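PDB 5XUK: holo-[acyl-carrier-protein] synthase from Helicobacter pylori, which belongs to the 4'-phosphopantetheinyl transferase superfamily and binds coenzyme A in a pocket to which a second subunit contributes. Local coordinates for residues Ile33-Asp38 / Ile72-Lys77. Sequence-based numbering, arbitrary orientation.
Sequences IVLCKD and ISKSPK. With COA (coenzyme A), chain B.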
loop_
_atom_site.group_PDB
_atom_site.type_symbol
_atom_site.label_atom_id
_atom_site.label_comp_id
_atom_site.label_asym_id
_atom_site.label_seq_id
_atom_site.Cartn_x
_atom_site.Cartn_y
_atom_site.Cartn_z
ATOM N N ILE A 33 2.727 -23.242 3.842
ATOM C CA ILE A 33 2.273 -23.981 2.644
ATOM C C ILE A 33 0.844 -24.526 2.854
ATOM O O ILE A 33 0.057 -24.620 1.910
ATOM C CB ILE A 33 3.241 -25.138 2.287
ATOM C CG1 ILE A 33 4.604 -24.560 1.852
ATOM C CG2 ILE A 33 2.688 -25.984 1.164
ATOM C CD1 ILE A 33 5.633 -25.593 1.419
ATOM N N VAL A 34 0.499 -24.872 4.089
ATOM C CA VAL A 34 -0.837 -25.368 4.336
ATOM C C VAL A 34 -1.801 -24.197 4.128
ATOM O O VAL A 34 -2.749 -24.320 3.369
ATOM C CB VAL A 34 -0.965 -26.039 5.715
ATOM C CG1 VAL A 34 -2.427 -26.320 6.047
ATOM C CG2 VAL A 34 -0.158 -27.333 5.725
ATOM N N LEU A 35 -1.487 -23.049 4.722
ATOM C CA LEU A 35 -2.305 -21.826 4.575
ATOM C C LEU A 35 -2.655 -21.407 3.137
ATOM O O LEU A 35 -3.777 -20.974 2.899
ATOM C CB LEU A 35 -1.647 -20.661 5.310
ATOM C CG LEU A 35 -1.556 -20.888 6.820
ATOM C CD1 LEU A 35 -0.871 -19.700 7.498
ATOM C CD2 LEU A 35 -2.943 -21.182 7.413
ATOM N N CYS A 36 -1.741 -21.572 2.187
ATOM C CA CYS A 36 -1.969 -21.122 0.800
ATOM C C CYS A 36 -2.694 -22.102 -0.079
ATOM O O CYS A 36 -3.098 -21.746 -1.206
ATOM C CB CYS A 36 -0.641 -20.747 0.120
ATOM S SG CYS A 36 0.266 -19.492 1.053
ATOM N N LYS A 37 -2.799 -23.352 0.384
ATOM C CA LYS A 37 -3.681 -24.358 -0.228
ATOM C C LYS A 37 -3.451 -24.590 -1.704
ATOM O O LYS A 37 -4.415 -24.782 -2.452
ATOM C CB LYS A 37 -5.145 -23.956 -0.038
ATOM C CG LYS A 37 -5.539 -23.660 1.400
ATOM C CD LYS A 37 -7.017 -23.294 1.494
ATOM C CE LYS A 37 -7.433 -22.978 2.925
ATOM N NZ LYS A 37 -8.914 -23.043 3.112
ATOM N N ASP A 38 -2.196 -24.570 -2.140
ATOM C CA ASP A 38 -1.862 -24.624 -3.575
ATOM C C ASP A 38 -2.302 -23.384 -4.398
ATOM O O ASP A 38 -2.111 -23.374 -5.611
ATOM C CB ASP A 38 -2.478 -25.865 -4.255
ATOM C CG ASP A 38 -1.754 -27.169 -3.917
ATOM O OD1 ASP A 38 -0.503 -27.235 -4.035
ATOM O OD2 ASP A 38 -2.466 -28.145 -3.581
ATOM N N ILE A 72 4.490 -16.307 8.817
ATOM C CA ILE A 72 3.115 -15.845 8.636
ATOM C C ILE A 72 2.134 -16.898 9.184
ATOM O O ILE A 72 2.292 -18.084 8.915
ATOM C CB ILE A 72 2.762 -15.628 7.146
ATOM C CG1 ILE A 72 3.754 -14.670 6.463
ATOM C CG2 ILE A 72 1.332 -15.088 7.018
ATOM C CD1 ILE A 72 3.812 -14.878 4.963
ATOM N N SER A 73 1.133 -16.448 9.939
ATOM C CA SER A 73 0.004 -17.272 10.372
ATOM C C SER A 73 -1.293 -16.474 10.233
ATOM O O SER A 73 -1.268 -15.288 9.892
ATOM C CB SER A 73 0.181 -17.721 11.824
ATOM O OG SER A 73 0.335 -16.615 12.702
ATOM N N LYS A 74 -2.420 -17.136 10.500
ATOM C CA LYS A 74 -3.741 -16.544 10.332
ATOM C C LYS A 74 -4.526 -16.512 11.637
ATOM O O LYS A 74 -4.481 -17.458 12.420
ATOM C CB LYS A 74 -4.555 -17.341 9.316
ATOM C CG LYS A 74 -4.061 -17.306 7.878
ATOM C CD LYS A 74 -3.863 -15.887 7.343
ATOM C CE LYS A 74 -4.229 -15.765 5.874
ATOM N NZ LYS A 74 -4.291 -17.080 5.170
ATOM N N SER A 75 -5.263 -15.424 11.849
ATOM C CA SER A 75 -6.187 -15.306 12.964
ATOM C C SER A 75 -7.386 -16.222 12.698
ATOM O O SER A 75 -7.539 -16.750 11.588
ATOM C CB SER A 75 -6.647 -13.850 13.121
ATOM O OG SER A 75 -7.677 -13.532 12.192
ATOM N N PRO A 76 -8.251 -16.417 13.704
ATOM C CA PRO A 76 -9.487 -17.181 13.441
ATOM C C PRO A 76 -10.382 -16.547 12.360
ATOM O O PRO A 76 -11.114 -17.260 11.671
ATOM C CB PRO A 76 -10.199 -17.188 14.794
ATOM C CG PRO A 76 -9.132 -16.923 15.803
ATOM C CD PRO A 76 -8.107 -16.059 15.125
ATOM N N LYS A 77 -10.304 -15.225 12.199
ATOM C CA LYS A 77 -11.055 -14.522 11.149
ATOM C C LYS A 77 -10.264 -14.328 9.838
ATOM O O LYS A 77 -10.634 -13.487 9.023
ATOM C CB LYS A 77 -11.523 -13.161 11.674
ATOM C CG LYS A 77 -12.380 -13.230 12.927
ATOM C CD LYS A 77 -12.499 -11.873 13.604
ATOM C CE LYS A 77 -13.419 -11.934 14.816
ATOM N NZ LYS A 77 -12.870 -12.782 15.914
HETATM N N1A COA B . -8.622 -9.225 8.669
HETATM C C2A COA B . -7.550 -8.840 7.944
HETATM N N3A COA B . -7.253 -9.374 6.746
HETATM C C4A COA B . -8.017 -10.347 6.224
HETATM C C5A COA B . -9.197 -10.817 6.962
HETATM C C6A COA B . -9.476 -10.180 8.261
HETATM N N6A COA B . -10.548 -10.544 9.013
HETATM N N7A COA B . -9.760 -11.779 6.212
HETATM C C8A COA B . -9.027 -11.921 5.075
HETATM N N9A COA B . -7.974 -11.060 5.103
HETATM C C1B COA B . -6.933 -10.937 4.077
HETATM C C2B COA B . -6.297 -12.309 3.826
HETATM O O2B COA B . -4.873 -12.271 3.922
HETATM C C3B COA B . -6.688 -12.675 2.414
HETATM O O3B COA B . -5.646 -13.291 1.662
HETATM P P3B COA B . -5.251 -14.858 1.835
HETATM O O7A COA B . -6.560 -15.546 2.168
HETATM O O8A COA B . -4.750 -15.269 0.475
HETATM O O9A COA B . -4.220 -14.799 2.947
HETATM C C4B COA B . -7.014 -11.328 1.821
HETATM O O4B COA B . -7.539 -10.511 2.866
HETATM C C5B COA B . -7.986 -11.428 0.671
HETATM O O5B COA B . -7.481 -10.487 -0.249
HETATM P P1A COA B . -8.423 -9.611 -1.163
HETATM O O1A COA B . -8.708 -10.548 -2.319
HETATM O O2A COA B . -7.855 -8.233 -1.402
HETATM O O3A COA B . -9.643 -9.379 -0.175
HETATM P P2A COA B . -11.089 -9.009 -0.753
HETATM O O4A COA B . -11.126 -7.531 -1.121
HETATM O O5A COA B . -11.437 -10.050 -1.802
HETATM O O6A COA B . -11.966 -9.290 0.582
HETATM C CBP COA B . -12.551 -9.297 2.965
HETATM C CCP COA B . -11.433 -9.323 1.919
HETATM C CDP COA B . -12.317 -10.370 4.017
HETATM C CEP COA B . -12.560 -7.941 3.658
HETATM C CAP COA B . -13.886 -9.583 2.252
HETATM O OAP COA B . -14.039 -10.996 2.075
HETATM C C9P COA B . -15.099 -9.071 2.967
HETATM O O9P COA B . -15.228 -9.217 4.173
HETATM N N8P COA B . -16.007 -8.481 2.186
#
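L35 meets the peptide group between I72 and S73 at the edge marked by I72 O and S73 CA. Its CD1 comes in obliquely and out of the plane, 3.8 Å from I72 O and 3.9 Å from S73 CA. Nothing in the contact lies squarely on a face of this group. The second flat group is the adenine of coenzyme A. Here the backbone carbonyl of K77 comes to the amino edge, with K77 O 2.9 Å from N6A but well out of the ring plane.

The aliphatic part of K74 completes the contact with L35. K74 CG lies 4.0 Å from L35 CD1 and is almost as near CD2, so CG faces both methyls of the leucine. The leucine and the lysine chain point opposite ways as they pass. The contact is small, 145 Å² in all, and made by van der Waals touching.

Beyond CG, the K74 chain bends at chi2 (-53°) and again at both later torsions. These bends carry its end to the phosphate on the ribose of coenzyme A. O9A sits alongside the CE-NZ bond of K74, 3.1 Å from CE and 3.2 Å from NZ, and not ahead of the ammonium. The positive charge probably helps to offset that of the phosphate.

F46 of helix 40-56 touches both L35 and I72. I72 N also donates a hydrogen bond to E32 OE2, a second tie between helix 30-36 and strand 70-74.

The arrangement is a helix packed on the edge of a beta hairpin. The hairpin's strand and turn line one side of the intersubunit coenzyme A pocket, where S42, S102 and H103 of this chain and K55, Q58 and I61 of the second subunit hydrogen-bond to the ligand, as in trimeric AcpS-type proteins.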